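Local atomic coordinates of glucocorticoid modulatory element-binding protein 1 (Homo sapiens, PDB entry 1OQJ), a protein that binds glucocorticoid modulatory elements in promoter DNA through its SAND domain, raises sensitivity to low glucocorticoid levels, and serves as an essential auxiliary factor in parvovirus replication. Residues P29-K34 and K58-A63; V36-Q41 and K46-L51; R62-R65 and M70-K73; K73-D76 and I80-Y83. One frame throughout, in Å; residues are numbered along the deposited sequence.

Interaction 1: P29-K34 and K58-A63; sequences PGINVK and KDWKRA
Trp60, the tryptophan of the KDWK motif of the SAND domain (Lys58 to Lys61), lays its indole against Pro29, Gly30 and Ile31 of a loop between two strands. Its CG sits between the backbone N and the carbonyl carbon (chi1 68°), turning the ring to the loop, where Pro29 O meets Trp60 CZ2 obliquely at 3.3 Å. The apolar part belongs mainly to Ile31, whose CG1 lies 4.0 Å from Trp60 CD1, against the five-membered ring. Ile31 CA stands over one face of the indole, toward its rim, and Lys61 CG covers the opposite face, centred 3.4 Å above the ring plane. A broad flat residue suits a place between a loop and the methylenes of a lysine. Gly30 lacks a side chain just where any CB would be pressed against the six-membered ring, and its positive phi (65°) is easy for this residue type.

The polar link is a water at the indole edge, in the ring plane. It accepts from Trp60 NE1 at 3.1 Å and from Lys61 NZ at 2.8 Å, and donates to Pro29 O at 2.8 Å. Lys61, one of the DNA-binding residues along with Lys58, is thereby tied to the loop beside Cys28, a zinc ligand.

Capping and a salt bridge mark the start of helix 60-63. Asp59 is short enough to reach back as its N-cap, OD1 taking a weak bond from Arg62 N. Its other oxygen forms a salt bridge: Arg62 NH1 meets Asp59 OD2 at 2.7 Å on the syn side, slightly out of the carboxylate plane.

Interaction 2: V36-Q41 and K46-L51; sequences VKFNDQ and KHFVHL
Phe38 and Phe48 each swing CG away from the backbone N (chi1 -174° and 173°), which brings a ring from the strand and a ring from the helix together. The result is an edge-to-face pair, the edge of Phe48 toward the face of Phe38, with centroids 5.1 Å apart and planes at 67°. Phe48 CE1 comes to 3.7 Å from Phe38 CD1. Over a face of the Phe48 ring lies Val36 CG1, 4.1 Å from Phe48 CG; a beta-branched side chain sets a compact methyl against the flat ring. Leu51 reaches Phe38 differently, its CD1 at the ring edge near the plane and 4.0 Å from Phe38 CE2.

This packs helix 45-51 against a four-stranded antiparallel sheet; the axes of strand 36-38 and of the helix over residues 46-51 come within 9.5 Å. Phe48 is buried between helix and sheet, also touching Ile12, Ala19 and Ile43 from three strands. Phe38 ends a strand of a beta hairpin closed by a type I' turn, whose corners, Asn39 and Asp40, accept positive phi readily. Two backbone bonds join Phe38 and Gln41 across the turn, and Asn39 ND2 folds back over the Phe38 face opposite Phe48, 3.6 Å above the ring plane.

Interaction 3: R62-R65 and M70-K73; sequences RAIR and MLRK
Arg65 and Arg62 offer their guanidinium groups to the second segment in different ways. Over one face of the Arg65 group lies Met70 CG, 3.8 Å from Arg65 NH1, and the same NH1 donates to Gly68 O within the connecting turn. The Arg62 group carries Arg72 CG over one face and meets Met70 SD obliquely, while Asp59 stands at its edge. Methionine suits this place because a long, flexible, apolar chain can run between two arginines: with Met70 CG anti to the carbonyl carbon and the chain extended at chi2 (177°), SD comes to 3.7 Å from Arg62 CG, and Met70 CG rests 3.6 Å from Arg62 O. Arg62 and Arg72 are near neighbours whose charges are answered separately, by Asp59 and Asp76. Arg72 is itself a DNA-binding residue.

The backbone bond between the segments runs from Leu71 N to Ile64 O, 2.9 Å long and nearly straight at 165°. Beside it the two apolar chains lie side by side, Ile64 CG2 4.1 Å from Leu71 CD2, aliphatic groups turned to the interior. Arg65 and Met70 form a non-hydrogen-bonded antiparallel pair in a two-stranded ribbon, and Met70 is also the N-cap of the next helix. The ribbon thus links helix 60-63 to helix 71-76, with Ile64 packed on Val49 of helix 45-51 and Ile12 of strand 9-14, and Arg65 bonded through its backbone to Thr13.

Interaction 4: K73-D76 and I80-Y83; sequences KMMD and IDFY
Met75 and Phe82 make the central contact: the terminal methyl CE lies over one face of the ring, 3.3 Å from Phe82 CZ, a CH-pi contact 26° off the ring normal. A bend in the methionine chain (chi3 73°) turns CE onto the ring, while SD approaches the ring obliquely from farther off, a Met-aromatic contact. Elsewhere in the contact, Met74 CE packs against Ile80 CD1 at 3.9 Å. The backbones are joined by Ile80 N donating to Met74 O at 3.2 Å, from above the carbonyl plane. Ile80 O, buried without a polar partner, gets a CA-H...O contact from Met75 CA at 3.4 Å.

The chain here turns back from helix 71-76 toward the zinc site of Cys28, His85, Cys89 and Cys93. Phe82, a large apolar ring, touches Cys28 and Cys93 and meets His85 edge-to-face. Asp81 acts in the second shell: OD2 accepts from ND1 of the zinc ligand His85, which would hold the imidazole in position and may polarise it. The carboxylate is steadied in turn, with OD1 taking a weak bond from Phe82 N. A water ties it to the helix, donating to Met75 O at 2.8 Å and to Asp81 OD2 at 3.0 Å.

Along the chain, interaction 2 falls between the two segments of interaction 1; interaction 3 starts on the second segment of interaction 1, sharing Arg62 and Ala63, and interaction 4 comes last, sharing Lys73 and helix 71-76 with interaction 3. Interactions 1 and 3 both use helix 60-63, with centres about 9 Å apart. Interactions 2 and 4 lie on opposite sides of the chain's centre, with centres about 19 Å apart, and do not touch. Val49, on the helix of interaction 2, packs on Trp60 and Ile64, while the Phe82 ring links interaction 4 to Pro29 and Trp60. Trp60 thus lies between the helix packed on the sheet, the DNA-binding residue Lys61 and the surroundings of the zinc site.

Interaction 1: P29-K34 and K58-A63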
loop_
_atom_site.group_PDB
_atom_site.type_symbol
_atom_site.label_atom_id
_atom_site.label_comp_id
_atom_site.label_asym_id
_atom_site.label_seq_id
_atom_site.Cartn_x
_atom_site.Cartn_y
_atom_site.Cartn_z
ATOM N N PRO A 29 -5.380 -0.322 9.034
ATOM C CA PRO A 29 -5.791 -1.079 7.845
ATOM C C PRO A 29 -5.278 -0.523 6.515
ATOM O O PRO A 29 -5.777 -0.889 5.445
ATOM C CB PRO A 29 -7.308 -1.033 7.936
ATOM C CG PRO A 29 -7.536 0.363 8.404
ATOM C CD PRO A 29 -6.473 0.563 9.478
ATOM N N GLY A 30 -4.303 0.376 6.599
ATOM C CA GLY A 30 -3.681 0.962 5.425
ATOM C C GLY A 30 -4.446 1.856 4.467
ATOM O O GLY A 30 -3.891 2.845 3.986
ATOM N N ILE A 31 -5.704 1.534 4.188
ATOM C CA ILE A 31 -6.497 2.294 3.219
ATOM C C ILE A 31 -6.406 3.826 3.274
ATOM O O ILE A 31 -6.158 4.466 2.245
ATOM C CB ILE A 31 -7.984 1.846 3.262
ATOM C CG1 ILE A 31 -8.738 2.438 2.071
ATOM C CG2 ILE A 31 -8.627 2.257 4.577
ATOM C CD1 ILE A 31 -10.099 1.824 1.862
ATOM N N ASN A 32 -6.590 4.416 4.453
ATOM C CA ASN A 32 -6.526 5.872 4.586
ATOM C C ASN A 32 -5.291 6.363 5.330
ATOM O O ASN A 32 -5.278 7.474 5.863
ATOM C CB ASN A 32 -7.779 6.397 5.289
ATOM C CG ASN A 32 -9.035 6.163 4.480
ATOM O OD1 ASN A 32 -9.115 6.548 3.313
ATOM N ND2 ASN A 32 -10.027 5.527 5.093
ATOM N N VAL A 33 -4.253 5.537 5.354
ATOM C CA VAL A 33 -3.015 5.892 6.036
ATOM C C VAL A 33 -2.052 6.485 5.020
ATOM O O VAL A 33 -1.832 5.901 3.960
ATOM C CB VAL A 33 -2.363 4.647 6.668
ATOM C CG1 VAL A 33 -1.084 5.036 7.394
ATOM C CG2 VAL A 33 -3.345 3.973 7.617
ATOM N N LYS A 34 -1.485 7.647 5.334
ATOM C CA LYS A 34 -0.550 8.282 4.416
ATOM C C LYS A 34 0.785 7.549 4.495
ATOM O O LYS A 34 1.593 7.776 5.397
ATOM C CB LYS A 34 -0.405 9.770 4.757
ATOM C CG LYS A 34 -1.716 10.527 4.571
ATOM C CD LYS A 34 -1.570 12.017 4.828
ATOM C CE LYS A 34 -2.890 12.738 4.595
ATOM N NZ LYS A 34 -2.763 14.210 4.793
ATOM N N LYS A 58 -12.600 -1.294 -6.408
ATOM C CA LYS A 58 -13.019 -1.375 -5.015
ATOM C C LYS A 58 -12.196 -2.402 -4.247
ATOM O O LYS A 58 -12.729 -3.166 -3.444
ATOM C CB LYS A 58 -14.509 -1.720 -4.909
ATOM C CG LYS A 58 -15.431 -0.638 -5.452
ATOM C CD LYS A 58 -16.885 -0.879 -5.064
ATOM C CE LYS A 58 -17.121 -0.634 -3.580
ATOM N NZ LYS A 58 -18.561 -0.768 -3.214
ATOM N N ASP A 59 -10.893 -2.417 -4.507
ATOM C CA ASP A 59 -9.986 -3.337 -3.829
ATOM C C ASP A 59 -8.566 -2.809 -3.990
ATOM O O ASP A 59 -7.816 -3.281 -4.846
ATOM C CB ASP A 59 -10.085 -4.734 -4.439
ATOM C CG ASP A 59 -9.461 -5.797 -3.555
ATOM O OD1 ASP A 59 -8.511 -5.467 -2.814
ATOM O OD2 ASP A 59 -9.915 -6.959 -3.606
ATOM N N TRP A 60 -8.198 -1.831 -3.170
ATOM C CA TRP A 60 -6.871 -1.242 -3.272
ATOM C C TRP A 60 -5.732 -2.248 -3.158
ATOM O O TRP A 60 -4.699 -2.078 -3.799
ATOM C CB TRP A 60 -6.684 -0.129 -2.232
ATOM C CG TRP A 60 -6.652 -0.588 -0.805
ATOM C CD1 TRP A 60 -7.719 -0.787 0.019
ATOM C CD2 TRP A 60 -5.483 -0.888 -0.030
ATOM N NE1 TRP A 60 -7.287 -1.187 1.264
ATOM C CE2 TRP A 60 -5.918 -1.258 1.260
ATOM C CE3 TRP A 60 -4.108 -0.878 -0.301
ATOM C CZ2 TRP A 60 -5.028 -1.616 2.279
ATOM C CZ3 TRP A 60 -3.221 -1.234 0.714
ATOM C CH2 TRP A 60 -3.687 -1.598 1.986
ATOM N N LYS A 61 -5.924 -3.297 -2.363
ATOM C CA LYS A 61 -4.880 -4.303 -2.187
ATOM C C LYS A 61 -4.627 -5.101 -3.459
ATOM O O LYS A 61 -3.556 -5.676 -3.626
ATOM C CB LYS A 61 -5.232 -5.259 -1.049
ATOM C CG LYS A 61 -5.443 -4.578 0.286
ATOM C CD LYS A 61 -5.686 -5.596 1.386
ATOM C CE LYS A 61 -6.267 -4.944 2.629
ATOM N NZ LYS A 61 -7.637 -4.411 2.371
ATOM N N ARG A 62 -5.611 -5.150 -4.351
ATOM C CA ARG A 62 -5.427 -5.867 -5.602
ATOM C C ARG A 62 -5.072 -4.904 -6.736
ATOM O O ARG A 62 -4.490 -5.309 -7.740
ATOM C CB ARG A 62 -6.681 -6.681 -5.949
ATOM C CG ARG A 62 -6.864 -7.929 -5.082
ATOM C CD ARG A 62 -7.926 -8.857 -5.663
ATOM N NE ARG A 62 -7.942 -10.168 -5.017
ATOM C CZ ARG A 62 -8.388 -10.398 -3.785
ATOM N NH1 ARG A 62 -8.866 -9.402 -3.052
ATOM N NH2 ARG A 62 -8.354 -11.626 -3.285
ATOM N N ALA A 63 -5.409 -3.626 -6.562
ATOM C CA ALA A 63 -5.118 -2.602 -7.564
ATOM C C ALA A 63 -3.638 -2.222 -7.540
ATOM O O ALA A 63 -3.037 -1.956 -8.579
ATOM C CB ALA A 63 -5.973 -1.366 -7.310
HETATM O O HOH W 1 -7.900 -2.247 4.158
#

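Interaction 2: V36-Q41 and K46-L51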
loop_
_atom_site.group_PDB
_atom_site.type_symbol
_atom_site.label_atom_id
_atom_site.label_comp_id
_atom_site.label_asym_id
_atom_site.label_seq_id
_atom_site.Cartn_x
_atom_site.Cartn_y
_atom_site.Cartn_z
ATOM N N VAL A 36 2.174 6.344 1.130
ATOM C CA VAL A 36 2.618 6.232 -0.253
ATOM C C VAL A 36 3.174 7.559 -0.754
ATOM O O VAL A 36 2.496 8.582 -0.687
ATOM C CB VAL A 36 1.455 5.819 -1.178
ATOM C CG1 VAL A 36 1.908 5.831 -2.628
ATOM C CG2 VAL A 36 0.949 4.436 -0.791
ATOM N N LYS A 37 4.411 7.545 -1.245
ATOM C CA LYS A 37 5.013 8.762 -1.776
ATOM C C LYS A 37 4.727 8.779 -3.277
ATOM O O LYS A 37 5.136 7.874 -4.010
ATOM C CB LYS A 37 6.521 8.779 -1.509
ATOM C CG LYS A 37 7.227 10.072 -1.921
ATOM C CD LYS A 37 8.687 10.070 -1.474
ATOM C CE LYS A 37 9.414 11.331 -1.925
ATOM N NZ LYS A 37 9.577 11.404 -3.409
ATOM N N PHE A 38 4.007 9.806 -3.718
ATOM C CA PHE A 38 3.626 9.959 -5.116
ATOM C C PHE A 38 3.798 11.428 -5.480
ATOM O O PHE A 38 3.130 12.294 -4.912
ATOM C CB PHE A 38 2.166 9.532 -5.283
ATOM C CG PHE A 38 1.693 9.504 -6.705
ATOM C CD1 PHE A 38 2.380 8.774 -7.669
ATOM C CD2 PHE A 38 0.527 10.169 -7.069
ATOM C CE1 PHE A 38 1.909 8.701 -8.987
ATOM C CE2 PHE A 38 0.047 10.105 -8.380
ATOM C CZ PHE A 38 0.741 9.368 -9.338
ATOM N N ASN A 39 4.699 11.698 -6.419
ATOM C CA ASN A 39 4.995 13.063 -6.846
ATOM C C ASN A 39 5.390 13.947 -5.666
ATOM O O ASN A 39 4.950 15.093 -5.535
ATOM C CB ASN A 39 3.811 13.657 -7.611
ATOM C CG ASN A 39 3.601 12.979 -8.948
ATOM O OD1 ASN A 39 4.566 12.660 -9.647
ATOM N ND2 ASN A 39 2.346 12.759 -9.318
ATOM N N ASP A 40 6.241 13.383 -4.813
ATOM C CA ASP A 40 6.776 14.042 -3.626
ATOM C C ASP A 40 5.740 14.392 -2.566
ATOM O O ASP A 40 5.970 15.262 -1.726
ATOM C CB ASP A 40 7.550 15.305 -4.013
ATOM C CG ASP A 40 8.637 15.645 -3.008
ATOM O OD1 ASP A 40 9.178 16.769 -3.061
ATOM O OD2 ASP A 40 8.955 14.774 -2.167
ATOM N N GLN A 41 4.598 13.717 -2.609
ATOM C CA GLN A 41 3.550 13.948 -1.629
ATOM C C GLN A 41 3.220 12.625 -0.948
ATOM O O GLN A 41 3.163 11.588 -1.605
ATOM C CB GLN A 41 2.290 14.500 -2.302
ATOM C CG GLN A 41 1.127 14.665 -1.340
ATOM C CD GLN A 41 -0.131 15.170 -2.012
ATOM O OE1 GLN A 41 -0.508 14.700 -3.086
ATOM N NE2 GLN A 41 -0.801 16.123 -1.371
ATOM N N LYS A 46 -5.616 4.563 -0.902
ATOM C CA LYS A 46 -6.898 4.844 -1.542
ATOM C C LYS A 46 -6.751 5.981 -2.546
ATOM O O LYS A 46 -7.268 5.903 -3.662
ATOM C CB LYS A 46 -7.960 5.216 -0.502
ATOM C CG LYS A 46 -9.351 5.384 -1.100
ATOM C CD LYS A 46 -10.388 5.717 -0.041
ATOM C CE LYS A 46 -11.790 5.711 -0.635
ATOM N NZ LYS A 46 -12.831 6.098 0.360
ATOM N N HIS A 47 -6.039 7.035 -2.160
ATOM C CA HIS A 47 -5.849 8.163 -3.063
ATOM C C HIS A 47 -4.919 7.820 -4.218
ATOM O O HIS A 47 -5.168 8.223 -5.356
ATOM C CB HIS A 47 -5.341 9.380 -2.291
ATOM C CG HIS A 47 -6.392 10.015 -1.434
ATOM N ND1 HIS A 47 -6.111 10.990 -0.503
ATOM C CD2 HIS A 47 -7.732 9.817 -1.378
ATOM C CE1 HIS A 47 -7.231 11.366 0.091
ATOM N NE2 HIS A 47 -8.229 10.670 -0.422
ATOM N N PHE A 48 -3.855 7.074 -3.941
ATOM C CA PHE A 48 -2.942 6.682 -5.004
ATOM C C PHE A 48 -3.712 5.885 -6.057
ATOM O O PHE A 48 -3.610 6.153 -7.254
ATOM C CB PHE A 48 -1.805 5.828 -4.437
ATOM C CG PHE A 48 -0.903 5.244 -5.485
ATOM C CD1 PHE A 48 -0.314 6.063 -6.448
ATOM C CD2 PHE A 48 -0.639 3.876 -5.514
ATOM C CE1 PHE A 48 0.529 5.533 -7.428
ATOM C CE2 PHE A 48 0.203 3.331 -6.486
ATOM C CZ PHE A 48 0.787 4.163 -7.445
ATOM N N VAL A 49 -4.488 4.908 -5.601
ATOM C CA VAL A 49 -5.276 4.075 -6.498
ATOM C C VAL A 49 -6.257 4.911 -7.316
ATOM O O VAL A 49 -6.449 4.666 -8.509
ATOM C CB VAL A 49 -6.039 2.988 -5.702
ATOM C CG1 VAL A 49 -7.045 2.273 -6.602
ATOM C CG2 VAL A 49 -5.047 1.985 -5.129
ATOM N N HIS A 50 -6.866 5.909 -6.683
ATOM C CA HIS A 50 -7.811 6.752 -7.394
ATOM C C HIS A 50 -7.124 7.548 -8.492
ATOM O O HIS A 50 -7.602 7.599 -9.626
ATOM C CB HIS A 50 -8.500 7.727 -6.454
ATOM C CG HIS A 50 -9.565 8.527 -7.130
ATOM N ND1 HIS A 50 -10.807 8.004 -7.422
ATOM C CD2 HIS A 50 -9.543 9.769 -7.669
ATOM C CE1 HIS A 50 -11.501 8.888 -8.115
ATOM N NE2 HIS A 50 -10.757 9.968 -8.280
ATOM N N LEU A 51 -6.006 8.179 -8.145
ATOM C CA LEU A 51 -5.258 8.982 -9.103
ATOM C C LEU A 51 -4.700 8.133 -10.238
ATOM O O LEU A 51 -4.523 8.619 -11.358
ATOM C CB LEU A 51 -4.123 9.727 -8.392
ATOM C CG LEU A 51 -4.585 10.780 -7.382
ATOM C CD1 LEU A 51 -3.386 11.364 -6.651
ATOM C CD2 LEU A 51 -5.355 11.881 -8.110
#

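Interaction 3: R62-R65 and M70-K73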
loop_
_atom_site.group_PDB
_atom_site.type_symbol
_atom_site.label_atom_id
_atom_site.label_comp_id
_atom_site.label_asym_id
_atom_site.label_seq_id
_atom_site.Cartn_x
_atom_site.Cartn_y
_atom_site.Cartn_z
ATOM N N ARG A 62 -5.611 -5.150 -4.351
ATOM C CA ARG A 62 -5.427 -5.867 -5.602
ATOM C C ARG A 62 -5.072 -4.904 -6.736
ATOM O O ARG A 62 -4.490 -5.309 -7.740
ATOM C CB ARG A 62 -6.681 -6.681 -5.949
ATOM C CG ARG A 62 -6.864 -7.929 -5.082
ATOM C CD ARG A 62 -7.926 -8.857 -5.663
ATOM N NE ARG A 62 -7.942 -10.168 -5.017
ATOM C CZ ARG A 62 -8.388 -10.398 -3.785
ATOM N NH1 ARG A 62 -8.866 -9.402 -3.052
ATOM N NH2 ARG A 62 -8.354 -11.626 -3.285
ATOM N N ALA A 63 -5.409 -3.626 -6.562
ATOM C CA ALA A 63 -5.118 -2.602 -7.564
ATOM C C ALA A 63 -3.638 -2.222 -7.540
ATOM O O ALA A 63 -3.037 -1.956 -8.579
ATOM C CB ALA A 63 -5.973 -1.366 -7.310
ATOM N N ILE A 64 -3.059 -2.183 -6.343
ATOM C CA ILE A 64 -1.647 -1.850 -6.197
ATOM C C ILE A 64 -0.806 -3.106 -6.376
ATOM O O ILE A 64 -1.137 -4.166 -5.845
ATOM C CB ILE A 64 -1.349 -1.260 -4.805
ATOM C CG1 ILE A 64 -2.127 0.043 -4.618
ATOM C CG2 ILE A 64 0.150 -1.014 -4.646
ATOM C CD1 ILE A 64 -1.900 0.703 -3.266
ATOM N N ARG A 65 0.288 -2.981 -7.121
ATOM C CA ARG A 65 1.179 -4.106 -7.363
ATOM C C ARG A 65 2.601 -3.776 -6.916
ATOM O O ARG A 65 3.008 -2.616 -6.889
ATOM C CB ARG A 65 1.177 -4.478 -8.849
ATOM C CG ARG A 65 -0.125 -5.115 -9.326
ATOM C CD ARG A 65 -0.113 -5.356 -10.832
ATOM N NE ARG A 65 -1.395 -5.868 -11.317
ATOM C CZ ARG A 65 -1.781 -7.138 -11.238
ATOM N NH1 ARG A 65 -0.983 -8.047 -10.694
ATOM N NH2 ARG A 65 -2.969 -7.501 -11.700
ATOM N N MET A 70 0.093 -8.560 -6.985
ATOM C CA MET A 70 -0.880 -7.831 -6.183
ATOM C C MET A 70 -0.357 -7.675 -4.757
ATOM O O MET A 70 0.126 -8.636 -4.153
ATOM C CB MET A 70 -2.217 -8.570 -6.166
ATOM C CG MET A 70 -2.947 -8.547 -7.493
ATOM S SD MET A 70 -4.467 -9.508 -7.414
ATOM C CE MET A 70 -4.252 -10.605 -8.820
ATOM N N LEU A 71 -0.448 -6.463 -4.222
ATOM C CA LEU A 71 0.023 -6.201 -2.868
ATOM C C LEU A 71 -0.624 -7.177 -1.884
ATOM O O LEU A 71 0.015 -7.633 -0.937
ATOM C CB LEU A 71 -0.284 -4.751 -2.478
ATOM C CG LEU A 71 0.292 -4.252 -1.151
ATOM C CD1 LEU A 71 1.803 -4.451 -1.130
ATOM C CD2 LEU A 71 -0.056 -2.779 -0.967
ATOM N N ARG A 72 -1.891 -7.503 -2.121
ATOM C CA ARG A 72 -2.627 -8.441 -1.276
ATOM C C ARG A 72 -1.839 -9.728 -1.022
ATOM O O ARG A 72 -1.756 -10.203 0.110
ATOM C CB ARG A 72 -3.966 -8.788 -1.933
ATOM C CG ARG A 72 -4.726 -9.936 -1.280
ATOM C CD ARG A 72 -5.324 -9.541 0.058
ATOM N NE ARG A 72 -6.060 -10.651 0.661
ATOM C CZ ARG A 72 -6.744 -10.568 1.799
ATOM N NH1 ARG A 72 -6.792 -9.422 2.465
ATOM N NH2 ARG A 72 -7.377 -11.633 2.273
ATOM N N LYS A 73 -1.254 -10.291 -2.074
ATOM C CA LYS A 73 -0.502 -11.536 -1.932
ATOM C C LYS A 73 0.796 -11.357 -1.159
ATOM O O LYS A 73 1.190 -12.232 -0.384
ATOM C CB LYS A 73 -0.212 -12.135 -3.307
ATOM C CG LYS A 73 -1.465 -12.496 -4.092
ATOM C CD LYS A 73 -1.107 -13.150 -5.418
ATOM C CE LYS A 73 -2.353 -13.535 -6.205
ATOM N NZ LYS A 73 -3.158 -12.349 -6.595
#

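Interaction 4: K73-D76 and I80-Y83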
loop_
_atom_site.group_PDB
_atom_site.type_symbol
_atom_site.label_atom_id
_atom_site.label_comp_id
_atom_site.label_asym_id
_atom_site.label_seq_id
_atom_site.Cartn_x
_atom_site.Cartn_y
_atom_site.Cartn_z
ATOM N N LYS A 73 -1.254 -10.291 -2.074
ATOM C CA LYS A 73 -0.502 -11.536 -1.932
ATOM C C LYS A 73 0.796 -11.357 -1.159
ATOM O O LYS A 73 1.190 -12.232 -0.384
ATOM C CB LYS A 73 -0.212 -12.135 -3.307
ATOM C CG LYS A 73 -1.465 -12.496 -4.092
ATOM C CD LYS A 73 -1.107 -13.150 -5.418
ATOM C CE LYS A 73 -2.353 -13.535 -6.205
ATOM N NZ LYS A 73 -3.158 -12.349 -6.595
ATOM N N MET A 74 1.468 -10.230 -1.368
ATOM C CA MET A 74 2.713 -9.975 -0.656
ATOM C C MET A 74 2.409 -9.778 0.829
ATOM O O MET A 74 3.217 -10.121 1.690
ATOM C CB MET A 74 3.419 -8.748 -1.237
ATOM C CG MET A 74 3.751 -8.872 -2.729
ATOM S SD MET A 74 4.606 -10.402 -3.222
ATOM C CE MET A 74 6.209 -10.159 -2.468
ATOM N N MET A 75 1.233 -9.231 1.123
ATOM C CA MET A 75 0.805 -9.024 2.500
ATOM C C MET A 75 0.453 -10.367 3.139
ATOM O O MET A 75 0.871 -10.663 4.259
ATOM C CB MET A 75 -0.417 -8.103 2.547
ATOM C CG MET A 75 -0.135 -6.672 2.109
ATOM S SD MET A 75 -1.638 -5.736 1.806
ATOM C CE MET A 75 -2.212 -5.467 3.464
ATOM N N ASP A 76 -0.316 -11.180 2.419
ATOM C CA ASP A 76 -0.711 -12.490 2.927
ATOM C C ASP A 76 0.496 -13.388 3.157
ATOM O O ASP A 76 0.469 -14.256 4.028
ATOM C CB ASP A 76 -1.673 -13.186 1.956
ATOM C CG ASP A 76 -3.037 -12.518 1.899
ATOM O OD1 ASP A 76 -3.389 -11.780 2.847
ATOM O OD2 ASP A 76 -3.765 -12.744 0.911
ATOM N N ILE A 80 5.584 -8.723 3.251
ATOM C CA ILE A 80 5.354 -7.293 3.121
ATOM C C ILE A 80 3.939 -6.971 3.594
ATOM O O ILE A 80 3.096 -6.492 2.832
ATOM C CB ILE A 80 5.545 -6.826 1.662
ATOM C CG1 ILE A 80 6.894 -7.331 1.130
ATOM C CG2 ILE A 80 5.501 -5.304 1.601
ATOM C CD1 ILE A 80 7.138 -7.042 -0.333
ATOM N N ASP A 81 3.690 -7.255 4.866
ATOM C CA ASP A 81 2.396 -7.004 5.490
ATOM C C ASP A 81 2.500 -5.695 6.273
ATOM O O ASP A 81 3.570 -5.093 6.344
ATOM C CB ASP A 81 2.062 -8.171 6.427
ATOM C CG ASP A 81 0.609 -8.184 6.873
ATOM O OD1 ASP A 81 -0.220 -7.487 6.254
ATOM O OD2 ASP A 81 0.306 -8.917 7.837
ATOM N N PHE A 82 1.396 -5.244 6.856
ATOM C CA PHE A 82 1.418 -4.005 7.629
ATOM C C PHE A 82 2.500 -4.055 8.706
ATOM O O PHE A 82 2.736 -5.105 9.313
ATOM C CB PHE A 82 0.075 -3.787 8.317
ATOM C CG PHE A 82 -1.076 -3.628 7.375
ATOM C CD1 PHE A 82 -2.159 -4.502 7.432
ATOM C CD2 PHE A 82 -1.110 -2.574 6.469
ATOM C CE1 PHE A 82 -3.271 -4.327 6.600
ATOM C CE2 PHE A 82 -2.214 -2.389 5.632
ATOM C CZ PHE A 82 -3.296 -3.264 5.700
ATOM N N TYR A 83 3.141 -2.919 8.961
ATOM C CA TYR A 83 4.178 -2.850 9.988
ATOM C C TYR A 83 3.581 -3.176 11.358
ATOM O O TYR A 83 2.585 -2.573 11.774
ATOM C CB TYR A 83 4.795 -1.447 10.005
ATOM C CG TYR A 83 5.940 -1.280 10.975
ATOM C CD1 TYR A 83 7.013 -2.163 10.972
ATOM C CD2 TYR A 83 5.956 -0.228 11.886
ATOM C CE1 TYR A 83 8.076 -2.004 11.852
ATOM C CE2 TYR A 83 7.018 -0.058 12.773
ATOM C CZ TYR A 83 8.072 -0.950 12.749
ATOM O OH TYR A 83 9.123 -0.813 13.632
HETATM O O HOH W 2 -0.127 -11.666 6.655
#